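Local structure of NAD(P)H dehydrogenase (quinone) (Deinococcus radiodurans, 1YDG) at residues E37-K42 with L76-A81; I82-P87 with S95-F100; K116-M121 with M140-W145. The protein catalyses the NADH- or NADPH-dependent reduction of quinones to quinols, using one bound FMN per monomer of a homotetramer. All blocks are in the same frame, centred on the assembly; numbering follows the deposited sequence.

Contact 1 (E37-K42 with L76-A81); sequences EVRLLK and LEWAEA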
# COMPACT_ATOMS: atom_id res chain seq x y z
N GLU B 37 -22.07 -20.80 11.52
CA GLU B 37 -21.92 -21.98 10.69
C GLU B 37 -20.64 -21.81 9.89
O GLU B 37 -20.53 -20.86 9.12
CB GLU B 37 -23.11 -22.12 9.73
CG GLU B 37 -22.99 -23.34 8.83
CD GLU B 37 -24.26 -23.65 8.07
OE1 GLU B 37 -25.02 -22.72 7.74
OE2 GLU B 37 -24.46 -24.85 7.78
N VAL B 38 -19.68 -22.72 10.07
CA VAL B 38 -18.34 -22.51 9.51
C VAL B 38 -17.98 -23.50 8.40
O VAL B 38 -18.22 -24.70 8.52
CB VAL B 38 -17.27 -22.59 10.62
CG1 VAL B 38 -15.93 -22.13 10.09
CG2 VAL B 38 -17.68 -21.75 11.85
N ARG B 39 -17.40 -22.97 7.32
CA ARG B 39 -16.65 -23.78 6.35
C ARG B 39 -15.17 -23.43 6.43
O ARG B 39 -14.80 -22.29 6.24
CB ARG B 39 -17.13 -23.57 4.92
CG ARG B 39 -18.54 -24.00 4.71
CD ARG B 39 -18.95 -23.87 3.25
NE ARG B 39 -20.32 -24.32 3.08
CZ ARG B 39 -21.07 -24.11 2.01
NH1 ARG B 39 -20.57 -23.49 0.94
NH2 ARG B 39 -22.31 -24.56 2.00
N LEU B 40 -14.34 -24.44 6.70
CA LEU B 40 -12.91 -24.35 6.55
C LEU B 40 -12.53 -24.93 5.20
O LEU B 40 -12.81 -26.10 4.92
CB LEU B 40 -12.24 -25.16 7.66
CG LEU B 40 -10.72 -25.32 7.67
CD1 LEU B 40 -10.09 -23.97 7.77
CD2 LEU B 40 -10.31 -26.20 8.85
N LEU B 41 -11.91 -24.11 4.36
CA LEU B 41 -11.71 -24.39 2.94
C LEU B 41 -10.28 -24.08 2.53
O LEU B 41 -9.78 -22.97 2.73
CB LEU B 41 -12.66 -23.53 2.11
CG LEU B 41 -14.14 -23.69 2.44
CD1 LEU B 41 -14.89 -22.46 1.99
CD2 LEU B 41 -14.70 -24.95 1.80
N LYS B 42 -9.62 -25.05 1.92
CA LYS B 42 -8.25 -24.84 1.47
C LYS B 42 -8.22 -24.33 0.03
O LYS B 42 -9.07 -24.68 -0.81
CB LYS B 42 -7.42 -26.12 1.62
CG LYS B 42 -7.77 -27.21 0.64
CD LYS B 42 -7.04 -28.52 0.88
CE LYS B 42 -7.48 -29.57 -0.17
NZ LYS B 42 -7.37 -30.98 0.33
N LEU B 76 -17.97 -18.44 -1.39
CA LEU B 76 -18.11 -17.01 -1.09
C LEU B 76 -19.53 -16.50 -1.34
O LEU B 76 -20.00 -15.63 -0.62
CB LEU B 76 -17.08 -16.17 -1.84
CG LEU B 76 -15.62 -16.61 -1.70
CD1 LEU B 76 -14.72 -15.52 -2.19
CD2 LEU B 76 -15.24 -17.00 -0.28
N GLU B 77 -20.21 -17.03 -2.37
CA GLU B 77 -21.63 -16.71 -2.59
C GLU B 77 -22.45 -17.14 -1.38
O GLU B 77 -23.37 -16.43 -0.96
CB GLU B 77 -22.14 -17.38 -3.87
CG GLU B 77 -23.64 -17.15 -4.15
CD GLU B 77 -24.13 -17.75 -5.48
OE1 GLU B 77 -23.30 -18.07 -6.37
OE2 GLU B 77 -25.37 -17.90 -5.65
N TRP B 78 -22.13 -18.29 -0.82
CA TRP B 78 -22.79 -18.81 0.37
C TRP B 78 -22.50 -17.97 1.62
O TRP B 78 -23.41 -17.71 2.41
CB TRP B 78 -22.38 -20.27 0.61
CG TRP B 78 -22.80 -20.84 1.94
CD1 TRP B 78 -24.01 -21.32 2.27
CD2 TRP B 78 -21.98 -20.96 3.11
NE1 TRP B 78 -24.02 -21.74 3.58
CE2 TRP B 78 -22.77 -21.54 4.11
CE3 TRP B 78 -20.64 -20.63 3.41
CZ2 TRP B 78 -22.29 -21.81 5.39
CZ3 TRP B 78 -20.17 -20.90 4.66
CH2 TRP B 78 -20.99 -21.47 5.65
N ALA B 79 -21.24 -17.57 1.79
CA ALA B 79 -20.79 -16.89 3.00
C ALA B 79 -21.45 -15.53 3.18
O ALA B 79 -21.78 -14.83 2.24
CB ALA B 79 -19.27 -16.74 3.00
N GLU B 80 -21.64 -15.17 4.43
CA GLU B 80 -22.00 -13.81 4.77
C GLU B 80 -20.77 -13.11 5.34
O GLU B 80 -20.68 -11.89 5.29
CB GLU B 80 -23.14 -13.84 5.76
CG GLU B 80 -24.44 -14.23 5.11
CD GLU B 80 -25.43 -14.88 6.05
OE1 GLU B 80 -25.02 -15.48 7.05
OE2 GLU B 80 -26.63 -14.79 5.78
N ALA B 81 -19.83 -13.90 5.85
CA ALA B 81 -18.59 -13.40 6.39
C ALA B 81 -17.44 -14.21 5.83
O ALA B 81 -17.46 -15.42 5.86
CB ALA B 81 -18.63 -13.49 7.91
O HOH W 1 -26.28 -23.13 5.12

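Contact 2 (I82-P87 with S95-F100); sequences IVFSSP and SQMRAF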
# COMPACT_ATOMS: atom_id res chain seq x y z
N ILE B 82 -16.43 -13.52 5.30
CA ILE B 82 -15.27 -14.16 4.70
C ILE B 82 -13.96 -13.84 5.39
O ILE B 82 -13.68 -12.67 5.68
CB ILE B 82 -15.13 -13.72 3.22
CG1 ILE B 82 -16.33 -14.21 2.41
CG2 ILE B 82 -13.79 -14.21 2.64
CD1 ILE B 82 -16.64 -13.39 1.13
N VAL B 83 -13.15 -14.86 5.63
CA VAL B 83 -11.76 -14.65 6.03
C VAL B 83 -10.86 -15.30 5.01
O VAL B 83 -11.08 -16.47 4.67
CB VAL B 83 -11.44 -15.24 7.44
CG1 VAL B 83 -9.96 -15.12 7.78
CG2 VAL B 83 -12.29 -14.60 8.54
N PHE B 84 -9.84 -14.54 4.57
CA PHE B 84 -8.74 -15.02 3.71
C PHE B 84 -7.42 -15.05 4.49
O PHE B 84 -7.07 -14.07 5.17
CB PHE B 84 -8.53 -14.06 2.52
CG PHE B 84 -9.42 -14.32 1.34
CD1 PHE B 84 -10.57 -15.11 1.45
CD2 PHE B 84 -9.15 -13.72 0.13
CE1 PHE B 84 -11.40 -15.32 0.34
CE2 PHE B 84 -9.98 -13.94 -0.98
CZ PHE B 84 -11.09 -14.72 -0.86
N SER B 85 -6.71 -16.15 4.36
CA SER B 85 -5.40 -16.32 4.97
C SER B 85 -4.41 -16.81 3.93
O SER B 85 -4.67 -17.81 3.23
CB SER B 85 -5.49 -17.31 6.15
OG SER B 85 -4.24 -17.43 6.80
N SER B 86 -3.30 -16.10 3.79
CA SER B 86 -2.21 -16.53 2.94
C SER B 86 -0.86 -16.25 3.56
O SER B 86 -0.67 -15.17 4.08
CB SER B 86 -2.26 -15.75 1.62
OG SER B 86 -1.18 -16.14 0.81
N PRO B 87 0.11 -17.18 3.42
CA PRO B 87 1.46 -16.77 3.78
C PRO B 87 1.92 -15.68 2.82
O PRO B 87 1.40 -15.57 1.70
CB PRO B 87 2.31 -18.04 3.62
CG PRO B 87 1.47 -18.99 2.81
CD PRO B 87 0.05 -18.55 2.86
N SER B 95 0.71 -16.92 -5.20
CA SER B 95 0.04 -17.11 -6.49
C SER B 95 -1.16 -18.05 -6.35
O SER B 95 -2.15 -17.89 -7.06
CB SER B 95 1.01 -17.65 -7.55
OG SER B 95 1.56 -18.89 -7.16
N GLN B 96 -1.10 -18.99 -5.41
CA GLN B 96 -2.19 -19.96 -5.25
C GLN B 96 -3.45 -19.22 -4.78
O GLN B 96 -4.56 -19.45 -5.29
CB GLN B 96 -1.79 -21.08 -4.27
CG GLN B 96 -0.70 -22.03 -4.79
CD GLN B 96 0.72 -21.66 -4.36
OE1 GLN B 96 1.03 -20.48 -4.11
NE2 GLN B 96 1.60 -22.67 -4.26
N MET B 97 -3.28 -18.30 -3.82
CA MET B 97 -4.38 -17.50 -3.36
C MET B 97 -4.85 -16.57 -4.48
O MET B 97 -6.04 -16.48 -4.74
CB MET B 97 -3.98 -16.71 -2.11
CG MET B 97 -5.03 -15.69 -1.62
SD MET B 97 -6.61 -16.38 -1.11
CE MET B 97 -6.33 -17.03 0.53
N ARG B 98 -3.92 -15.89 -5.14
CA ARG B 98 -4.32 -15.04 -6.28
C ARG B 98 -5.03 -15.84 -7.38
O ARG B 98 -5.92 -15.32 -8.01
CB ARG B 98 -3.14 -14.29 -6.88
CG ARG B 98 -2.39 -13.34 -5.94
CD ARG B 98 -3.27 -12.37 -5.17
NE ARG B 98 -4.12 -11.55 -6.03
CZ ARG B 98 -4.78 -10.46 -5.63
NH1 ARG B 98 -4.66 -10.00 -4.38
NH2 ARG B 98 -5.54 -9.79 -6.49
N ALA B 99 -4.60 -17.07 -7.64
CA ALA B 99 -5.27 -17.90 -8.64
C ALA B 99 -6.72 -18.11 -8.27
O ALA B 99 -7.58 -18.03 -9.14
CB ALA B 99 -4.57 -19.23 -8.81
N PHE B 100 -6.98 -18.35 -6.98
CA PHE B 100 -8.33 -18.47 -6.47
C PHE B 100 -9.10 -17.18 -6.68
O PHE B 100 -10.21 -17.18 -7.20
CB PHE B 100 -8.35 -18.83 -4.98
CG PHE B 100 -9.73 -18.83 -4.41
CD1 PHE B 100 -10.68 -19.74 -4.89
CD2 PHE B 100 -10.10 -17.91 -3.47
CE1 PHE B 100 -11.99 -19.73 -4.39
CE2 PHE B 100 -11.39 -17.88 -2.99
CZ PHE B 100 -12.33 -18.79 -3.44

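Contact 3 (K116-M121 with M140-W145); sequences KTFSAM and MTAMHW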
# COMPACT_ATOMS: atom_id res chain seq x y z
N LYS B 116 -20.55 -8.52 1.81
CA LYS B 116 -20.11 -9.56 2.72
C LYS B 116 -18.99 -8.97 3.58
O LYS B 116 -18.25 -8.11 3.11
CB LYS B 116 -19.62 -10.78 1.95
CG LYS B 116 -20.72 -11.48 1.19
CD LYS B 116 -20.17 -12.38 0.10
CE LYS B 116 -21.31 -12.86 -0.82
NZ LYS B 116 -22.33 -13.73 -0.13
N THR B 117 -18.89 -9.37 4.83
CA THR B 117 -17.77 -8.90 5.66
C THR B 117 -16.52 -9.66 5.28
O THR B 117 -16.60 -10.80 4.81
CB THR B 117 -18.02 -9.00 7.14
OG1 THR B 117 -18.21 -10.36 7.50
CG2 THR B 117 -19.24 -8.17 7.56
N PHE B 118 -15.39 -9.00 5.47
CA PHE B 118 -14.10 -9.49 5.04
C PHE B 118 -13.02 -9.08 6.01
O PHE B 118 -12.90 -7.90 6.35
CB PHE B 118 -13.73 -8.91 3.70
CG PHE B 118 -12.45 -9.47 3.15
CD1 PHE B 118 -12.46 -10.66 2.44
CD2 PHE B 118 -11.24 -8.84 3.39
CE1 PHE B 118 -11.27 -11.20 1.93
CE2 PHE B 118 -10.05 -9.36 2.88
CZ PHE B 118 -10.06 -10.56 2.16
N SER B 119 -12.21 -10.05 6.43
CA SER B 119 -10.94 -9.75 7.11
C SER B 119 -9.90 -10.76 6.64
O SER B 119 -10.22 -11.72 5.93
CB SER B 119 -11.11 -9.78 8.63
OG SER B 119 -11.05 -11.10 9.12
N ALA B 120 -8.65 -10.52 7.00
CA ALA B 120 -7.56 -11.32 6.46
C ALA B 120 -6.49 -11.63 7.50
O ALA B 120 -6.39 -10.96 8.52
CB ALA B 120 -6.96 -10.60 5.25
N MET B 121 -5.71 -12.66 7.21
CA MET B 121 -4.65 -13.14 8.09
C MET B 121 -3.49 -13.56 7.23
O MET B 121 -3.65 -13.86 6.04
CB MET B 121 -5.08 -14.36 8.91
CG MET B 121 -6.29 -14.16 9.80
SD MET B 121 -6.70 -15.61 10.82
CE MET B 121 -6.79 -16.91 9.62
N MET B 140 -7.38 -4.57 -0.23
CA MET B 140 -7.62 -3.77 -1.44
C MET B 140 -8.46 -4.54 -2.47
O MET B 140 -9.39 -3.99 -3.06
CB MET B 140 -6.33 -3.28 -2.10
CG MET B 140 -5.49 -2.28 -1.29
SD MET B 140 -6.33 -0.84 -0.57
CE MET B 140 -6.56 -1.42 1.10
N THR B 141 -8.13 -5.82 -2.67
CA THR B 141 -8.94 -6.72 -3.52
C THR B 141 -10.40 -6.79 -3.08
O THR B 141 -11.32 -6.70 -3.91
CB THR B 141 -8.30 -8.15 -3.53
OG1 THR B 141 -7.12 -8.10 -4.34
CG2 THR B 141 -9.24 -9.20 -4.09
N ALA B 142 -10.62 -6.94 -1.78
CA ALA B 142 -11.99 -7.00 -1.26
C ALA B 142 -12.77 -5.71 -1.53
O ALA B 142 -14.00 -5.75 -1.67
CB ALA B 142 -11.98 -7.32 0.22
N MET B 143 -12.07 -4.58 -1.60
CA MET B 143 -12.76 -3.31 -1.88
C MET B 143 -13.39 -3.29 -3.26
O MET B 143 -14.46 -2.70 -3.44
CB MET B 143 -11.83 -2.12 -1.75
CG MET B 143 -11.29 -1.95 -0.34
SD MET B 143 -10.61 -0.34 -0.06
CE MET B 143 -9.79 -0.59 1.52
N HIS B 144 -12.74 -3.93 -4.23
CA HIS B 144 -13.29 -4.05 -5.57
C HIS B 144 -14.65 -4.77 -5.56
O HIS B 144 -15.49 -4.52 -6.43
CB HIS B 144 -12.30 -4.76 -6.50
CG HIS B 144 -11.14 -3.91 -6.90
ND1 HIS B 144 -10.95 -3.47 -8.20
CD2 HIS B 144 -10.11 -3.40 -6.18
CE1 HIS B 144 -9.85 -2.75 -8.26
NE2 HIS B 144 -9.33 -2.68 -7.04
N TRP B 145 -14.87 -5.62 -4.56
CA TRP B 145 -16.11 -6.39 -4.38
C TRP B 145 -17.20 -5.65 -3.62
O TRP B 145 -18.30 -6.17 -3.51
CB TRP B 145 -15.86 -7.69 -3.60
CG TRP B 145 -14.70 -8.52 -4.03
CD1 TRP B 145 -14.06 -8.48 -5.24
CD2 TRP B 145 -14.07 -9.56 -3.28
NE1 TRP B 145 -13.06 -9.41 -5.27
CE2 TRP B 145 -13.04 -10.09 -4.08
CE3 TRP B 145 -14.28 -10.08 -2.00
CZ2 TRP B 145 -12.21 -11.12 -3.63
CZ3 TRP B 145 -13.45 -11.12 -1.55
CH2 TRP B 145 -12.42 -11.62 -2.36

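Contact 1 (E37-K42 with L76-A81)
The guanidinium of R39 lies flat on one face of the W78 indole, its centre 3.6 Å from that of the ring system and the two planes only 5° apart. At the indole edge, close to its plane, sit CG of E37 and a bridging water. The central carbon of the guanidinium, R39 CZ, is over the five-membered ring, 3.5 Å from W78 CD2, which makes this a cation-pi pair as well as a stack. Further back along the arginine, R39 CD sits over the six-membered ring of W78 as a CH-pi donor, 3.8 Å from its centroid. The side chain can run across the bicycle in this way because it is extended from CG to NE, with chi2 and chi3 both close to 180°. NH1 also makes a salt bridge with OD1 of D75, three residues before W78 on the same helix, which helps fix the group over the ring.

In this flavodoxin-like fold, strand 37-42 lies parallel to strand 8-13 at the border of the sheet, and the chain must cross over strand 8-13 to enter strand 81-89. The contact, at the protein surface, joins this outer strand to the last turn of helix 73-78, at the end of the crossover, where A79 already leaves helical geometry.

E37 reaches the indole at its CZ2 edge. Its OE1 comes within 3.7 Å of W78 CZ2, with the carboxylate plane steeply inclined to the ring. The water links the two residues: it donates to E37 OE1 at 2.9 Å and accepts the indole N-H at 3.1 Å from W78 NE1. The E37 carbonyl oxygen also approaches, 3.6 Å from W78 CH2. W78 also packs on K8, just at the start of strand 8-13.

Contact 2 (I82-P87 with S95-F100)
Two successive bends in the M97 side chain, chi2 63° and chi3 79°, fold its thioether between F84 and the backbone of S85. In F84, CG is anti to the carbonyl carbon, which turns the ring toward the methionine. The sulfur, M97 SD, stands 3.9 Å from F84 CD2 and approaches the ring obliquely, a Met-aromatic contact with SD 4.3 Å from the ring centroid. Past the sulfur, the methyl turns toward the strand, and M97 CE ends 3.3 Å from the carbonyl oxygen of S85, packing against a main-chain oxygen as well as near the root of the phenyl group.

One turn further along the helix, F100 touches the far end of the same phenylalanine. F84 CZ lies near the plane of the F100 ring, at its edge, 3.8 Å from F100 CE2. At the other end of the contact, S86 OG comes 4.1 Å from M97 CB, but its polar business is local: S86 OG donates to the P87 carbonyl oxygen at 2.8 Å and accepts from the backbone N of T94. The bond to T94 N links the strand to the residue just before the helix. The S85 side chain leaves the strand away from this helix and lies, at the nearest atoms, about 5 Å from G20, an FMN-binding residue.

Helix 95-102 runs back over strand 81-89, the short segments making 148° and their axes approaching to 8.9 Å at the closest. Around them, F84 rests on V12 of strand 8-13 and meets F118 of strand 117-124 edge-to-face, while at the first turn of the helix S95 N is hydrogen-bonded to D102 OD2 of the second subunit.

Contact 3 (K116-M121 with M140-W145)
F118 and A142 mark the closest backbone approach, with their CA atoms 7.1 Å apart, where strand 117-124 packs against the last turn of helix 131-144. These are the first two elements of a beta-alpha-beta unit of the flavodoxin-like fold, completed by strand 148-149. Between them the F118 ring stands up from the sheet, its CG anti to the backbone N (chi1 -175°). A142 CB presses onto one face as a CH-pi contact, 3.7 Å from the ring centroid and displaced toward the rim on the CD2 side.

W145, at the end of the helix, comes in obliquely, its six-membered ring nearly perpendicular to that of F118 at 88°. Only its CZ3 corner touches, W145 CZ3 lying 4.1 Å from F118 CE1. W145 also meets F90 of the second subunit edge-to-face, and T141 OG1 is hydrogen-bonded to the carbonyl oxygen of that F90. H144, an FMN-binding residue, has its NE2 hydrogen-bonded to Y167 OH of the third subunit.

The carbonyl oxygen of T141 lies 3.4 Å above the plane of the W145 ring, offset toward its rim.

How the contacts relate
From the N terminus, contact 1 closes first, bridging the 33 residues between 37-42 and 76-81. The chain then enters strand 81-89, and contact 2 closes the short return to helix 95-102. Contact 3 comes last, bridging the 18 residues between 116-121 and 140-145. The three follow in series, neither nested nor crossed. All reach one sheet, where strands 81-89 and 117-124 are neighbours. F84 of contact 2 links the set: its CZ packs on L76 CD1 and its CE2 on W145 CH2. K116 NZ binds the carbonyl oxygens of E77 and A79, joining contact 3 to contact 1.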